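Local coordinates for type IV secretion system protein VirB11 (PDB 2GZA) that hydrolyses ATP as a hexameric ATPase of the Brucella suis type IV secretion system, which could help establish the bacterium's replication niche in the host, at residues A20-H25 against A94-G99; L26-P31 against P63-E68; I71-A76 against I102-P107; L214-P217 against V223-F226. All coordinates share one frame; numbering follows the deposited sequence.

Contact 1: residues A20-H25 against A94-G99; sequences ASVNFH and AILPMG
Val-22 and Leu-96 meet through a single pair of methyl groups: Val-22 CG1 lies 3.5 Å from Leu-96 CD2, the two side chains meeting at a slant. One residue on, Asn-23 runs alongside Pro-97 in the opposite sense, with OD1 4.2 Å from Pro-97 CG. The helix directs Val-22 at the loop; CG1 lies anti to the backbone N (chi1 -171°), on the side that meets Leu-96 CD2. Asn-23 starts off beside the contact, and its amide oxygen is what comes close to the proline ring. Leu-96 and Pro-97 are held by a type I turn from Leu-96 to Gly-99, closed by the backbone hydrogen bond from Gly-99 N to Leu-96 O at 2.8 Å. Further out, Thr-77 of helix 67-81 packs on Val-22, while Ile-102 of the next strand and Leu-26 pack on Leu-96. The contact thus lays helix 13-26 against the turn between strands 91-95 and 101-105 at the margin of the antiparallel sheet. With no hydrogen bond between the two segments, the join rests on apolar burial on the Val-22 side and a looser polar-to-apolar fringe at Asn-23.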
loop_
_atom_site.group_PDB
_atom_site.type_symbol
_atom_site.label_atom_id
_atom_site.label_comp_id
_atom_site.label_asym_id
_atom_site.label_seq_id
_atom_site.Cartn_x
_atom_site.Cartn_y
_atom_site.Cartn_z
ATOM N N ALA C 20 -28.561 13.075 -43.507
ATOM C CA ALA C 20 -29.416 12.536 -44.542
ATOM C C ALA C 20 -28.904 11.195 -45.045
ATOM O O ALA C 20 -29.692 10.368 -45.494
ATOM C CB ALA C 20 -29.541 13.521 -45.694
ATOM N N SER C 21 -27.589 10.993 -44.981
ATOM C CA SER C 21 -26.973 9.755 -45.455
ATOM C C SER C 21 -27.294 8.596 -44.535
ATOM O O SER C 21 -27.655 7.518 -45.000
ATOM C CB SER C 21 -25.460 9.908 -45.621
ATOM O OG SER C 21 -25.174 10.878 -46.617
ATOM N N VAL C 22 -27.178 8.838 -43.234
ATOM C CA VAL C 22 -27.531 7.862 -42.218
ATOM C C VAL C 22 -28.985 7.443 -42.374
ATOM O O VAL C 22 -29.284 6.252 -42.383
ATOM C CB VAL C 22 -27.302 8.420 -40.807
ATOM C CG1 VAL C 22 -27.467 7.322 -39.787
ATOM C CG2 VAL C 22 -25.913 9.028 -40.697
ATOM N N ASN C 23 -29.877 8.426 -42.509
ATOM C CA ASN C 23 -31.308 8.187 -42.712
ATOM C C ASN C 23 -31.589 7.368 -43.958
ATOM O O ASN C 23 -32.496 6.537 -43.976
ATOM C CB ASN C 23 -32.075 9.507 -42.802
ATOM C CG ASN C 23 -32.344 10.115 -41.449
ATOM O OD1 ASN C 23 -31.953 9.560 -40.417
ATOM N ND2 ASN C 23 -33.014 11.266 -41.439
ATOM N N PHE C 24 -30.809 7.626 -45.001
ATOM C CA PHE C 24 -30.913 6.900 -46.256
ATOM C C PHE C 24 -30.697 5.410 -46.031
ATOM O O PHE C 24 -31.493 4.591 -46.489
ATOM C CB PHE C 24 -29.889 7.436 -47.265
ATOM C CG PHE C 24 -29.987 6.815 -48.631
ATOM C CD1 PHE C 24 -30.856 7.336 -49.585
ATOM C CD2 PHE C 24 -29.194 5.716 -48.973
ATOM C CE1 PHE C 24 -30.949 6.765 -50.850
ATOM C CE2 PHE C 24 -29.280 5.142 -50.236
ATOM C CZ PHE C 24 -30.162 5.669 -51.175
ATOM N N HIS C 25 -29.625 5.069 -45.318
ATOM C CA HIS C 25 -29.303 3.680 -45.018
ATOM C C HIS C 25 -30.170 3.084 -43.903
ATOM O O HIS C 25 -30.156 1.867 -43.691
ATOM C CB HIS C 25 -27.801 3.511 -44.721
ATOM C CG HIS C 25 -26.911 3.999 -45.818
ATOM N ND1 HIS C 25 -26.856 3.401 -47.055
ATOM C CD2 HIS C 25 -26.041 5.034 -45.865
ATOM C CE1 HIS C 25 -25.999 4.048 -47.818
ATOM N NE2 HIS C 25 -25.491 5.044 -47.120
ATOM N N ALA C 94 -22.920 5.026 -31.198
ATOM C CA ALA C 94 -23.356 6.323 -31.707
ATOM C C ALA C 94 -24.751 6.707 -31.236
ATOM O O ALA C 94 -25.544 5.859 -30.825
ATOM C CB ALA C 94 -23.293 6.350 -33.227
ATOM N N ILE C 95 -25.028 8.006 -31.292
ATOM C CA ILE C 95 -26.347 8.545 -31.015
ATOM C C ILE C 95 -26.883 9.134 -32.314
ATOM O O ILE C 95 -26.311 10.078 -32.858
ATOM C CB ILE C 95 -26.304 9.603 -29.905
ATOM C CG1 ILE C 95 -26.078 8.911 -28.560
ATOM C CG2 ILE C 95 -27.596 10.428 -29.898
ATOM C CD1 ILE C 95 -25.625 9.834 -27.430
ATOM N N LEU C 96 -27.960 8.542 -32.827
ATOM C CA LEU C 96 -28.528 8.934 -34.116
ATOM C C LEU C 96 -29.340 10.245 -34.040
ATOM O O LEU C 96 -29.700 10.698 -32.950
ATOM C CB LEU C 96 -29.389 7.797 -34.685
ATOM C CG LEU C 96 -28.739 6.491 -35.168
ATOM C CD1 LEU C 96 -29.789 5.444 -35.503
ATOM C CD2 LEU C 96 -27.814 6.695 -36.354
ATOM N N PRO C 97 -29.628 10.856 -35.207
ATOM C CA PRO C 97 -30.310 12.160 -35.332
ATOM C C PRO C 97 -31.604 12.303 -34.541
ATOM O O PRO C 97 -31.865 13.377 -33.997
ATOM C CB PRO C 97 -30.629 12.242 -36.835
ATOM C CG PRO C 97 -29.623 11.379 -37.493
ATOM C CD PRO C 97 -29.299 10.280 -36.529
ATOM N N MET C 98 -32.404 11.240 -34.499
ATOM C CA MET C 98 -33.671 11.258 -33.765
ATOM C C MET C 98 -33.512 10.833 -32.298
ATOM O O MET C 98 -34.511 10.702 -31.587
ATOM C CB MET C 98 -34.751 10.419 -34.478
ATOM C CG MET C 98 -34.974 10.679 -35.996
ATOM S SD MET C 98 -35.743 12.257 -36.533
ATOM C CE MET C 98 -37.450 12.088 -36.030
ATOM N N GLY C 99 -32.269 10.617 -31.862
ATOM C CA GLY C 99 -31.968 10.351 -30.453
ATOM C C GLY C 99 -31.680 8.909 -30.111
ATOM O O GLY C 99 -31.298 8.605 -28.977
#

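Contact 2: residues L26-P31 against P63-E68; sequences LEPLRP and PNLDYE
Pro-28 and Leu-65 bring the two backbones closest, their CA atoms 6.7 Å apart, where a 3-10 turn of residues 27-29 passes the loop leading into helix 67-81. The place lies over strands 40-43 and 48-52 of the six-stranded antiparallel sheet in the N-terminal part of the chain, and the 3-10 turn is the bend between helices 13-26 and 30-34. Within it Leu-29 N bonds to Leu-26 O at 2.9 Å and Arg-30 N to Glu-27 O at 3.1 Å, and Pro-28 points its ring toward Leu-65. Leu-65 answers with its whole branched end. Its CG stands opposite the backbone N (chi1 -173°), and this carries both methyls across to the other segment. CD1 rides on the proline ring, 3.7 Å from Pro-28 CB and 3.9 Å from Pro-28 CG, while CD2 turns to Leu-29 and stays 4.2 Å from Leu-29 CD2. Leu-29 and Leu-65 also share Val-43 and Val-49 of those strands, so both leucines belong to the buried side of the contact, and Leu-70 of helix 67-81 packs on Leu-65. Asp-66, at the N-cap position of that helix, caps a backbone N of its first turn with its side chain. The loop backbone also comes near the proline ring, with Asn-64 O 4.4 Å from Pro-28 CG.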
loop_
_atom_site.group_PDB
_atom_site.type_symbol
_atom_site.label_atom_id
_atom_site.label_comp_id
_atom_site.label_asym_id
_atom_site.label_seq_id
_atom_site.Cartn_x
_atom_site.Cartn_y
_atom_site.Cartn_z
ATOM N N LEU C 26 -30.919 3.936 -43.206
ATOM C CA LEU C 26 -31.855 3.485 -42.185
ATOM C C LEU C 26 -33.225 3.128 -42.747
ATOM O O LEU C 26 -34.050 2.553 -42.044
ATOM C CB LEU C 26 -31.987 4.535 -41.087
ATOM C CG LEU C 26 -30.849 4.555 -40.071
ATOM C CD1 LEU C 26 -31.083 5.666 -39.074
ATOM C CD2 LEU C 26 -30.764 3.211 -39.373
ATOM N N GLU C 27 -33.444 3.454 -44.019
ATOM C CA GLU C 27 -34.727 3.259 -44.708
ATOM C C GLU C 27 -35.384 1.885 -44.585
ATOM O O GLU C 27 -36.596 1.813 -44.393
ATOM C CB GLU C 27 -34.602 3.627 -46.192
ATOM C CG GLU C 27 -35.341 4.906 -46.589
ATOM C CD GLU C 27 -36.834 4.694 -46.802
ATOM O OE1 GLU C 27 -37.312 4.907 -47.933
ATOM O OE2 GLU C 27 -37.536 4.311 -45.851
ATOM N N PRO C 28 -34.606 0.790 -44.725
ATOM C CA PRO C 28 -35.254 -0.514 -44.589
ATOM C C PRO C 28 -35.712 -0.846 -43.172
ATOM O O PRO C 28 -36.410 -1.843 -42.990
ATOM C CB PRO C 28 -34.168 -1.501 -45.038
ATOM C CG PRO C 28 -33.114 -0.683 -45.700
ATOM C CD PRO C 28 -33.172 0.638 -45.035
ATOM N N LEU C 29 -35.334 -0.020 -42.195
ATOM C CA LEU C 29 -35.729 -0.200 -40.792
ATOM C C LEU C 29 -36.782 0.820 -40.358
ATOM O O LEU C 29 -37.206 0.843 -39.197
ATOM C CB LEU C 29 -34.500 -0.139 -39.874
ATOM C CG LEU C 29 -33.401 -1.180 -40.124
ATOM C CD1 LEU C 29 -32.204 -0.962 -39.212
ATOM C CD2 LEU C 29 -33.936 -2.605 -39.988
ATOM N N ARG C 30 -37.206 1.637 -41.317
ATOM C CA ARG C 30 -38.160 2.724 -41.108
ATOM C C ARG C 30 -39.450 2.300 -40.396
ATOM O O ARG C 30 -39.859 2.971 -39.453
ATOM C CB ARG C 30 -38.443 3.425 -42.446
ATOM C CG ARG C 30 -38.746 4.924 -42.349
ATOM C CD ARG C 30 -37.490 5.804 -42.456
ATOM N NE ARG C 30 -36.672 5.796 -41.243
ATOM C CZ ARG C 30 -36.984 6.434 -40.119
ATOM N NH1 ARG C 30 -38.107 7.134 -40.038
ATOM N NH2 ARG C 30 -36.180 6.369 -39.067
ATOM N N PRO C 31 -40.080 1.186 -40.827
ATOM C CA PRO C 31 -41.307 0.717 -40.164
ATOM C C PRO C 31 -41.169 0.495 -38.655
ATOM O O PRO C 31 -42.053 0.918 -37.902
ATOM C CB PRO C 31 -41.606 -0.602 -40.884
ATOM C CG PRO C 31 -40.985 -0.439 -42.222
ATOM C CD PRO C 31 -39.726 0.324 -41.970
ATOM N N PRO C 63 -35.816 -9.216 -46.694
ATOM C CA PRO C 63 -34.807 -9.624 -47.681
ATOM C C PRO C 63 -34.006 -8.487 -48.321
ATOM O O PRO C 63 -32.823 -8.676 -48.595
ATOM C CB PRO C 63 -35.612 -10.426 -48.715
ATOM C CG PRO C 63 -36.880 -10.816 -47.996
ATOM C CD PRO C 63 -37.167 -9.647 -47.092
ATOM N N ASN C 64 -34.625 -7.322 -48.533
ATOM C CA ASN C 64 -33.922 -6.197 -49.143
ATOM C C ASN C 64 -32.983 -5.473 -48.155
ATOM O O ASN C 64 -32.808 -4.246 -48.211
ATOM C CB ASN C 64 -34.933 -5.270 -49.850
ATOM C CG ASN C 64 -35.763 -6.018 -50.920
ATOM O OD1 ASN C 64 -35.216 -6.582 -51.880
ATOM N ND2 ASN C 64 -37.085 -6.014 -50.752
ATOM N N LEU C 65 -32.369 -6.270 -47.271
ATOM C CA LEU C 65 -31.466 -5.787 -46.238
ATOM C C LEU C 65 -30.220 -6.682 -46.239
ATOM O O LEU C 65 -30.004 -7.487 -45.332
ATOM C CB LEU C 65 -32.177 -5.817 -44.877
ATOM C CG LEU C 65 -31.522 -5.210 -43.640
ATOM C CD1 LEU C 65 -31.511 -3.693 -43.722
ATOM C CD2 LEU C 65 -32.273 -5.667 -42.408
ATOM N N ASP C 66 -29.407 -6.560 -47.278
ATOM C CA ASP C 66 -28.253 -7.442 -47.385
ATOM C C ASP C 66 -27.046 -6.953 -46.593
ATOM O O ASP C 66 -27.115 -5.932 -45.908
ATOM C CB ASP C 66 -27.915 -7.788 -48.838
ATOM C CG ASP C 66 -27.728 -6.569 -49.702
ATOM O OD1 ASP C 66 -27.739 -5.437 -49.170
ATOM O OD2 ASP C 66 -27.573 -6.750 -50.925
ATOM N N TYR C 67 -25.962 -7.725 -46.664
ATOM C CA TYR C 67 -24.713 -7.427 -45.974
ATOM C C TYR C 67 -24.194 -6.029 -46.319
ATOM O O TYR C 67 -23.867 -5.252 -45.420
ATOM C CB TYR C 67 -23.675 -8.515 -46.306
ATOM C CG TYR C 67 -22.324 -8.379 -45.632
ATOM C CD1 TYR C 67 -22.131 -8.777 -44.309
ATOM C CD2 TYR C 67 -21.231 -7.883 -46.332
ATOM C CE1 TYR C 67 -20.880 -8.661 -43.694
ATOM C CE2 TYR C 67 -19.983 -7.766 -45.734
ATOM C CZ TYR C 67 -19.811 -8.152 -44.419
ATOM O OH TYR C 67 -18.568 -8.029 -43.846
ATOM N N GLU C 68 -24.163 -5.708 -47.612
ATOM C CA GLU C 68 -23.609 -4.444 -48.113
ATOM C C GLU C 68 -24.360 -3.210 -47.605
ATOM O O GLU C 68 -23.750 -2.180 -47.326
ATOM C CB GLU C 68 -23.539 -4.447 -49.645
ATOM C CG GLU C 68 -22.800 -5.652 -50.257
ATOM C CD GLU C 68 -21.406 -5.880 -49.666
ATOM O OE1 GLU C 68 -20.654 -4.896 -49.507
ATOM O OE2 GLU C 68 -21.064 -7.045 -49.363
#

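Contact 3: residues I71-A76 against I102-P107; sequences ISLGTA and IQIVRP
Ile-104 faces Gly-74 from the strand, and its side chain can be traced outward from CB. There it divides: CG2 stands opposite the backbone N and lies on the side of Gly-74, while CG1 (chi1 -57°) carries the longer arm. That arm runs extended to CD1, which touches the bare helix backbone at Gly-74 CA, 3.8 Å away, and leans toward the branch point of Leu-73, with Ile-104 CD1 4.4 Å from Leu-73 CG. With no side chain on Gly-74, the helix and strand come within 6.7 Å at the CA atoms of Gly-74 and Ile-104. This is helix 67-81 lying over one face of the antiparallel sheet, on strand 101-105, which runs between strands 91-95 and 116-120; Val-117 of the latter packs on both Leu-73 and Ile-104. Within the helix, Ser-72 O accepts hydrogen bonds from Thr-75 OG1 at 2.9 Å and from Ala-76 N. Toward the start of the helix segment the packing changes character: the arginine's chain bends at chi2 and chi3, and Ile-71 CD1 comes 4.2 Å from Arg-106 NH1, an oblique approach of a methyl to the guanidinium.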
loop_
_atom_site.group_PDB
_atom_site.type_symbol
_atom_site.label_atom_id
_atom_site.label_comp_id
_atom_site.label_asym_id
_atom_site.label_seq_id
_atom_site.Cartn_x
_atom_site.Cartn_y
_atom_site.Cartn_z
ATOM N N ILE C 71 -23.063 -2.661 -44.092
ATOM C CA ILE C 71 -21.712 -2.118 -44.187
ATOM C C ILE C 71 -21.811 -0.603 -44.344
ATOM O O ILE C 71 -21.217 0.160 -43.577
ATOM C CB ILE C 71 -20.910 -2.752 -45.382
ATOM C CG1 ILE C 71 -20.585 -4.233 -45.124
ATOM C CG2 ILE C 71 -19.629 -1.965 -45.696
ATOM C CD1 ILE C 71 -19.505 -4.496 -44.073
ATOM N N SER C 72 -22.594 -0.194 -45.340
ATOM C CA SER C 72 -22.851 1.210 -45.648
ATOM C C SER C 72 -23.487 1.951 -44.482
ATOM O O SER C 72 -23.168 3.116 -44.234
ATOM C CB SER C 72 -23.794 1.325 -46.857
ATOM O OG SER C 72 -23.280 0.673 -47.998
ATOM N N LEU C 73 -24.408 1.280 -43.798
ATOM C CA LEU C 73 -25.053 1.833 -42.611
ATOM C C LEU C 73 -24.017 2.167 -41.552
ATOM O O LEU C 73 -24.046 3.258 -40.989
ATOM C CB LEU C 73 -26.110 0.872 -42.061
ATOM C CG LEU C 73 -26.730 1.161 -40.690
ATOM C CD1 LEU C 73 -27.400 2.521 -40.632
ATOM C CD2 LEU C 73 -27.722 0.087 -40.339
ATOM N N GLY C 74 -23.101 1.229 -41.308
ATOM C CA GLY C 74 -22.021 1.421 -40.346
ATOM C C GLY C 74 -21.186 2.647 -40.639
ATOM O O GLY C 74 -21.029 3.523 -39.788
ATOM N N THR C 75 -20.661 2.712 -41.855
ATOM C CA THR C 75 -19.783 3.806 -42.261
ATOM C C THR C 75 -20.471 5.161 -42.143
ATOM O O THR C 75 -19.888 6.116 -41.631
ATOM C CB THR C 75 -19.236 3.611 -43.693
ATOM O OG1 THR C 75 -20.317 3.648 -44.633
ATOM C CG2 THR C 75 -18.485 2.283 -43.812
ATOM N N ALA C 76 -21.717 5.231 -42.602
ATOM C CA ALA C 76 -22.504 6.458 -42.532
ATOM C C ALA C 76 -22.672 6.939 -41.098
ATOM O O ALA C 76 -22.547 8.139 -40.831
ATOM C CB ALA C 76 -23.854 6.271 -43.208
ATOM N N ILE C 102 -27.266 3.609 -31.007
ATOM C CA ILE C 102 -26.989 2.528 -31.933
ATOM C C ILE C 102 -25.622 1.897 -31.665
ATOM O O ILE C 102 -24.606 2.588 -31.580
ATOM C CB ILE C 102 -27.154 2.986 -33.418
ATOM C CG1 ILE C 102 -26.973 1.811 -34.382
ATOM C CG2 ILE C 102 -26.217 4.142 -33.749
ATOM C CD1 ILE C 102 -27.428 2.091 -35.804
ATOM N N GLN C 103 -25.617 0.582 -31.501
ATOM C CA GLN C 103 -24.376 -0.162 -31.423
ATOM C C GLN C 103 -24.203 -1.045 -32.631
ATOM O O GLN C 103 -25.100 -1.806 -32.995
ATOM C CB GLN C 103 -24.264 -0.959 -30.136
ATOM C CG GLN C 103 -23.224 -0.377 -29.208
ATOM C CD GLN C 103 -21.874 -1.058 -29.331
ATOM O OE1 GLN C 103 -20.922 -0.696 -28.640
ATOM N NE2 GLN C 103 -21.782 -2.067 -30.199
ATOM N N ILE C 104 -23.045 -0.911 -33.263
ATOM C CA ILE C 104 -22.717 -1.689 -34.442
ATOM C C ILE C 104 -21.415 -2.456 -34.256
ATOM O O ILE C 104 -20.381 -1.888 -33.888
ATOM C CB ILE C 104 -22.664 -0.828 -35.730
ATOM C CG1 ILE C 104 -24.000 -0.103 -35.946
ATOM C CG2 ILE C 104 -22.323 -1.701 -36.945
ATOM C CD1 ILE C 104 -24.070 0.743 -37.198
ATOM N N VAL C 105 -21.490 -3.760 -34.494
ATOM C CA VAL C 105 -20.315 -4.621 -34.524
ATOM C C VAL C 105 -20.179 -5.215 -35.921
ATOM O O VAL C 105 -21.144 -5.748 -36.468
ATOM C CB VAL C 105 -20.403 -5.767 -33.495
ATOM C CG1 VAL C 105 -19.033 -6.424 -33.304
ATOM C CG2 VAL C 105 -20.942 -5.261 -32.176
ATOM N N ARG C 106 -18.984 -5.108 -36.498
ATOM C CA ARG C 106 -18.721 -5.676 -37.821
ATOM C C ARG C 106 -17.706 -6.848 -37.802
ATOM O O ARG C 106 -16.971 -7.007 -36.828
ATOM C CB ARG C 106 -18.370 -4.587 -38.849
ATOM C CG ARG C 106 -17.033 -3.921 -38.670
ATOM C CD ARG C 106 -16.458 -3.499 -40.008
ATOM N NE ARG C 106 -15.647 -4.563 -40.608
ATOM C CZ ARG C 106 -15.286 -4.617 -41.885
ATOM N NH1 ARG C 106 -15.661 -3.668 -42.734
ATOM N NH2 ARG C 106 -14.549 -5.631 -42.317
ATOM N N PRO C 107 -17.703 -7.674 -38.873
ATOM C CA PRO C 107 -17.105 -8.984 -39.175
ATOM C C PRO C 107 -15.782 -9.536 -38.612
ATOM O O PRO C 107 -15.644 -10.762 -38.575
ATOM C CB PRO C 107 -17.060 -8.987 -40.686
ATOM C CG PRO C 107 -18.326 -8.385 -41.010
ATOM C CD PRO C 107 -18.511 -7.249 -40.025
#

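Contact 4: residues L214-P217 against V223-F226; sequences LFLP and VHLF
His-224 is the centre of the contact with Leu-214, Phe-215 and Leu-216. A water bridges the segments: it accepts from Leu-216 N at 2.9 Å and pairs with His-224 NE2 at 2.6 Å, lying in the plane of the imidazole at its edge. The other ring nitrogen, ND1, is hydrogen-bonded to Thr-207 OG1 of the neighbouring strand 205-209. Close approaches that are not hydrogen bonds gather at the carbon between the nitrogens: His-224 CE1 lies 3.2 Å from Leu-214 O, 4.0 Å from Leu-216 CD1 and 4.2 Å from Phe-215 CA, all approaching obliquely. Apolar packing beyond the ring joins Leu-216 to Leu-205 and to Met-196 of helix 188-196. The side chain of Leu-214 lies about 4 Å from that of Thr-189, part of the predicted ATP-binding P-loop, and Leu-214 N is bonded to Glu-209. Phe-215 turns outward to pack on Phe-124 of a neighbouring subunit. The loop between strands 205-209 and 222-226 therefore packs back on both of these parallel strands, in the nucleotide-binding part of this P-loop ATPase. Partners at both nitrogens fix the rotation of the imidazole, and the amide of Leu-216 donates to a water that links it to the ring.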
loop_
_atom_site.group_PDB
_atom_site.type_symbol
_atom_site.label_atom_id
_atom_site.label_comp_id
_atom_site.label_asym_id
_atom_site.label_seq_id
_atom_site.Cartn_x
_atom_site.Cartn_y
_atom_site.Cartn_z
ATOM N N LEU C 214 -19.745 -22.336 -29.684
ATOM C CA LEU C 214 -21.046 -22.194 -29.044
ATOM C C LEU C 214 -22.141 -21.847 -30.053
ATOM O O LEU C 214 -22.749 -20.776 -29.989
ATOM C CB LEU C 214 -20.980 -21.158 -27.909
ATOM C CG LEU C 214 -20.000 -21.397 -26.739
ATOM C CD1 LEU C 214 -19.859 -20.161 -25.868
ATOM C CD2 LEU C 214 -20.400 -22.586 -25.888
ATOM N N PHE C 215 -22.378 -22.764 -30.987
ATOM C CA PHE C 215 -23.418 -22.596 -31.999
ATOM C C PHE C 215 -24.803 -22.668 -31.368
ATOM O O PHE C 215 -24.996 -23.363 -30.371
ATOM C CB PHE C 215 -23.271 -23.649 -33.095
ATOM C CG PHE C 215 -21.861 -23.824 -33.576
ATOM C CD1 PHE C 215 -21.249 -22.845 -34.345
ATOM C CD2 PHE C 215 -21.141 -24.971 -33.253
ATOM C CE1 PHE C 215 -19.943 -23.004 -34.783
ATOM C CE2 PHE C 215 -19.838 -25.140 -33.689
ATOM C CZ PHE C 215 -19.235 -24.154 -34.457
ATOM N N LEU C 216 -25.756 -21.936 -31.943
ATOM C CA LEU C 216 -27.110 -21.862 -31.395
ATOM C C LEU C 216 -28.182 -22.122 -32.459
ATOM O O LEU C 216 -28.848 -21.186 -32.916
ATOM C CB LEU C 216 -27.337 -20.508 -30.707
ATOM C CG LEU C 216 -26.470 -20.193 -29.481
ATOM C CD1 LEU C 216 -26.228 -18.702 -29.325
ATOM C CD2 LEU C 216 -27.055 -20.777 -28.204
ATOM N N PRO C 217 -28.364 -23.395 -32.844
ATOM C CA PRO C 217 -29.308 -23.748 -33.910
ATOM C C PRO C 217 -30.768 -23.442 -33.549
ATOM O O PRO C 217 -31.586 -23.187 -34.434
ATOM C CB PRO C 217 -29.097 -25.260 -34.070
ATOM C CG PRO C 217 -28.565 -25.711 -32.754
ATOM C CD PRO C 217 -27.701 -24.588 -32.280
ATOM N N VAL C 223 -26.242 -13.305 -31.506
ATOM C CA VAL C 223 -25.076 -12.690 -32.139
ATOM C C VAL C 223 -23.821 -13.383 -31.615
ATOM O O VAL C 223 -23.641 -13.490 -30.398
ATOM C CB VAL C 223 -25.007 -11.154 -31.862
ATOM C CG1 VAL C 223 -23.731 -10.558 -32.425
ATOM C CG2 VAL C 223 -26.220 -10.439 -32.456
ATOM N N HIS C 224 -22.977 -13.869 -32.521
ATOM C CA HIS C 224 -21.676 -14.421 -32.135
ATOM C C HIS C 224 -20.618 -13.340 -32.242
ATOM O O HIS C 224 -20.366 -12.824 -33.331
ATOM C CB HIS C 224 -21.273 -15.604 -33.016
ATOM C CG HIS C 224 -22.228 -16.750 -32.980
ATOM N ND1 HIS C 224 -22.503 -17.455 -31.830
ATOM C CD2 HIS C 224 -22.950 -17.336 -33.963
ATOM C CE1 HIS C 224 -23.367 -18.414 -32.105
ATOM N NE2 HIS C 224 -23.649 -18.365 -33.392
ATOM N N LEU C 225 -20.010 -12.996 -31.114
ATOM C CA LEU C 225 -18.899 -12.056 -31.095
ATOM C C LEU C 225 -17.564 -12.783 -30.931
ATOM O O LEU C 225 -17.486 -13.824 -30.277
ATOM C CB LEU C 225 -19.075 -11.000 -30.004
ATOM C CG LEU C 225 -20.342 -10.134 -29.991
ATOM C CD1 LEU C 225 -20.370 -9.259 -28.749
ATOM C CD2 LEU C 225 -20.472 -9.278 -31.251
ATOM N N PHE C 226 -16.517 -12.226 -31.530
ATOM C CA PHE C 226 -15.208 -12.870 -31.567
ATOM C C PHE C 226 -14.058 -11.917 -31.251
ATOM O O PHE C 226 -14.073 -10.757 -31.674
ATOM C CB PHE C 226 -14.990 -13.534 -32.921
ATOM C CG PHE C 226 -15.934 -14.654 -33.188
ATOM C CD1 PHE C 226 -17.094 -14.438 -33.921
ATOM C CD2 PHE C 226 -15.679 -15.923 -32.681
ATOM C CE1 PHE C 226 -17.977 -15.473 -34.164
ATOM C CE2 PHE C 226 -16.561 -16.962 -32.918
ATOM C CZ PHE C 226 -17.711 -16.738 -33.662
HETATM O O HOH W 1 -25.098 -20.276 -34.260
#

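Contacts 1, 2 and 3 form one cluster in the N-terminal part of the chain, their centres 12 to 14 Å apart, and join its helices to its antiparallel sheet. Contacts 2 and 3 share helix 67-81, and contacts 1 and 3 reach adjacent strands, 91-95 and 101-105. Along the chain contact 2 closes within the span of contact 1, contacts 1 and 3 interleave, and contact 4 follows last. Contact 4 lies in the nucleotide-binding part, near the predicted ATP site, its centre 19 Å from that of contact 3. Val-105 CG1 nevertheless touches Leu-225 CD2 at 3.8 Å, so side chains of the two sheets, and with them the two parts of the protein, meet there.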